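Local coordinates for extracellular solute-binding protein, family 3 (Methylophaga aminisulfidivorans MP, PDB 5SV6), which is of unknown function but has a periplasmic binding protein-like architecture and is probably linked to the methanol dehydrogenase system, at residues 203-208 and 224-229. Numbering follows the deposited sequence.
Sequences EVVSGK and KSASVP
Val205 alone reaches across from the last turn of helix 197-206, and its two methyls settle among Ala226, Ser227 and Val228, the loop that follows helix 216-224. With CG1 anti to the backbone N (chi1 168°), the isopropyl group spreads both branches over this loop. The tight part is the valine pair. CG2 of Val228 nestles into the fork of Val205, 3.8 Å from Val205 CG1, and touches Val205 CG2 and CA at almost the same range; the two side chains run at a slant to each other. Val228 brings this methyl up by placing it between its own backbone N and carbonyl carbon, while its CG1 stays back from the helix. On the other branch, the Val205 CG2 methyl meets Ala226 CB at 4.0 Å, a simple methyl-to-methyl touch.

The solvent side is the Ser227 side, where the hydroxyl of an exposed residue, rather than a methyl, rests against Val205. Ser227 OG lies 3.3 Å from Val205 CG1, an ordinary carbon-to-oxygen contact distance, and this single point of touch adds no polar bond between the segments. The contact as a whole is small, burying about 148 Å² over both sides. Just beyond Val205 the helix ends: Gly207 leaves helical geometry with positive phi (87°), its N still bonded to Val204 O at 3.0 Å, and the chain turns away from the loop.

This is surface packing at the periphery of the solute-binding-protein fold, its centre about 19 Å from the centre of the chain. It sets the C-terminal end of helix 197-206 against the connection between helix 216-224 and strand 230-234. Val205 also touches Leu230 of strand 230-234, as does its neighbour Val204, so the apolar packing of the helix end continues from the loop onto that strand.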
loop_
_atom_site.group_PDB
_atom_site.type_symbol
_atom_site.label_atom_id
_atom_site.label_comp_id
_atom_site.label_asym_id
_atom_site.label_seq_id
_atom_site.Cartn_x
_atom_site.Cartn_y
_atom_site.Cartn_z
ATOM N N GLU A 203 -13.000 -4.108 -10.380
ATOM C CA GLU A 203 -13.274 -3.399 -11.633
ATOM C C GLU A 203 -12.588 -4.073 -12.823
ATOM O O GLU A 203 -13.113 -4.074 -13.935
ATOM C CB GLU A 203 -12.806 -1.951 -11.527
ATOM C CG GLU A 203 -13.655 -1.102 -10.608
ATOM C CD GLU A 203 -15.043 -0.878 -11.164
ATOM O OE1 GLU A 203 -15.168 -0.174 -12.186
ATOM O OE2 GLU A 203 -16.009 -1.420 -10.591
ATOM N N VAL A 204 -11.406 -4.626 -12.582
ATOM C CA VAL A 204 -10.698 -5.376 -13.616
ATOM C C VAL A 204 -11.400 -6.706 -13.871
ATOM O O VAL A 204 -11.649 -7.080 -15.015
ATOM C CB VAL A 204 -9.229 -5.632 -13.240
ATOM C CG1 VAL A 204 -8.519 -6.433 -14.354
ATOM C CG2 VAL A 204 -8.503 -4.310 -12.974
ATOM N N VAL A 205 -11.731 -7.411 -12.797
ATOM C CA VAL A 205 -12.471 -8.668 -12.909
ATOM C C VAL A 205 -13.767 -8.485 -13.701
ATOM O O VAL A 205 -14.120 -9.327 -14.534
ATOM C CB VAL A 205 -12.776 -9.257 -11.519
ATOM C CG1 VAL A 205 -13.778 -10.400 -11.616
ATOM C CG2 VAL A 205 -11.489 -9.702 -10.847
ATOM N N SER A 206 -14.451 -7.370 -13.460
ATOM C CA SER A 206 -15.725 -7.086 -14.115
ATOM C C SER A 206 -15.556 -6.583 -15.545
ATOM O O SER A 206 -16.503 -6.601 -16.333
ATOM C CB SER A 206 -16.527 -6.059 -13.314
ATOM O OG SER A 206 -16.058 -4.737 -13.550
ATOM N N GLY A 207 -14.355 -6.116 -15.879
ATOM C CA GLY A 207 -14.101 -5.601 -17.208
ATOM C C GLY A 207 -14.445 -4.132 -17.358
ATOM O O GLY A 207 -14.237 -3.546 -18.422
ATOM N N LYS A 208 -14.959 -3.524 -16.293
ATOM C CA LYS A 208 -15.258 -2.102 -16.310
ATOM C C LYS A 208 -13.974 -1.285 -16.382
ATOM O O LYS A 208 -13.957 -0.183 -16.933
ATOM C CB LYS A 208 -16.081 -1.693 -15.085
ATOM C CG LYS A 208 -17.516 -2.192 -15.107
ATOM C CD LYS A 208 -18.293 -1.612 -16.281
ATOM C CE LYS A 208 -19.730 -2.122 -16.294
ATOM N NZ LYS A 208 -20.542 -1.588 -15.153
ATOM N N LYS A 224 -5.181 -12.800 -5.873
ATOM C CA LYS A 224 -5.223 -14.247 -5.656
ATOM C C LYS A 224 -6.645 -14.818 -5.625
ATOM O O LYS A 224 -6.940 -15.811 -6.289
ATOM C CB LYS A 224 -4.489 -14.621 -4.372
ATOM C CG LYS A 224 -4.539 -16.117 -4.071
ATOM C CD LYS A 224 -3.730 -16.432 -2.833
ATOM C CE LYS A 224 -2.341 -15.828 -2.935
ATOM N NZ LYS A 224 -1.667 -15.785 -1.609
ATOM N N SER A 225 -7.529 -14.190 -4.863
ATOM C CA SER A 225 -8.892 -14.692 -4.732
ATOM C C SER A 225 -9.817 -14.291 -5.886
ATOM O O SER A 225 -11.017 -14.587 -5.852
ATOM C CB SER A 225 -9.494 -14.268 -3.385
ATOM O OG SER A 225 -9.658 -12.858 -3.309
ATOM N N ALA A 226 -9.263 -13.630 -6.904
ATOM C CA ALA A 226 -10.051 -13.130 -8.025
ATOM C C ALA A 226 -10.857 -14.251 -8.675
ATOM O O ALA A 226 -10.403 -15.391 -8.723
ATOM C CB ALA A 226 -9.145 -12.467 -9.063
ATOM N N SER A 227 -12.045 -13.919 -9.171
ATOM C CA SER A 227 -12.927 -14.915 -9.770
ATOM C C SER A 227 -12.520 -15.236 -11.214
ATOM O O SER A 227 -12.910 -16.265 -11.766
ATOM C CB SER A 227 -14.399 -14.484 -9.671
ATOM O OG SER A 227 -14.670 -13.346 -10.468
ATOM N N VAL A 228 -11.715 -14.362 -11.813
ATOM C CA VAL A 228 -11.096 -14.662 -13.101
ATOM C C VAL A 228 -9.591 -14.491 -12.965
ATOM O O VAL A 228 -9.135 -13.660 -12.178
ATOM C CB VAL A 228 -11.614 -13.753 -14.234
ATOM C CG1 VAL A 228 -13.070 -14.063 -14.549
ATOM C CG2 VAL A 228 -11.416 -12.275 -13.889
ATOM N N PRO A 229 -8.811 -15.285 -13.722
ATOM C CA PRO A 229 -7.357 -15.250 -13.535
ATOM C C PRO A 229 -6.798 -13.881 -13.912
ATOM O O PRO A 229 -7.102 -13.382 -14.991
ATOM C CB PRO A 229 -6.848 -16.311 -14.517
ATOM C CG PRO A 229 -8.023 -17.181 -14.801
ATOM C CD PRO A 229 -9.215 -16.280 -14.729
#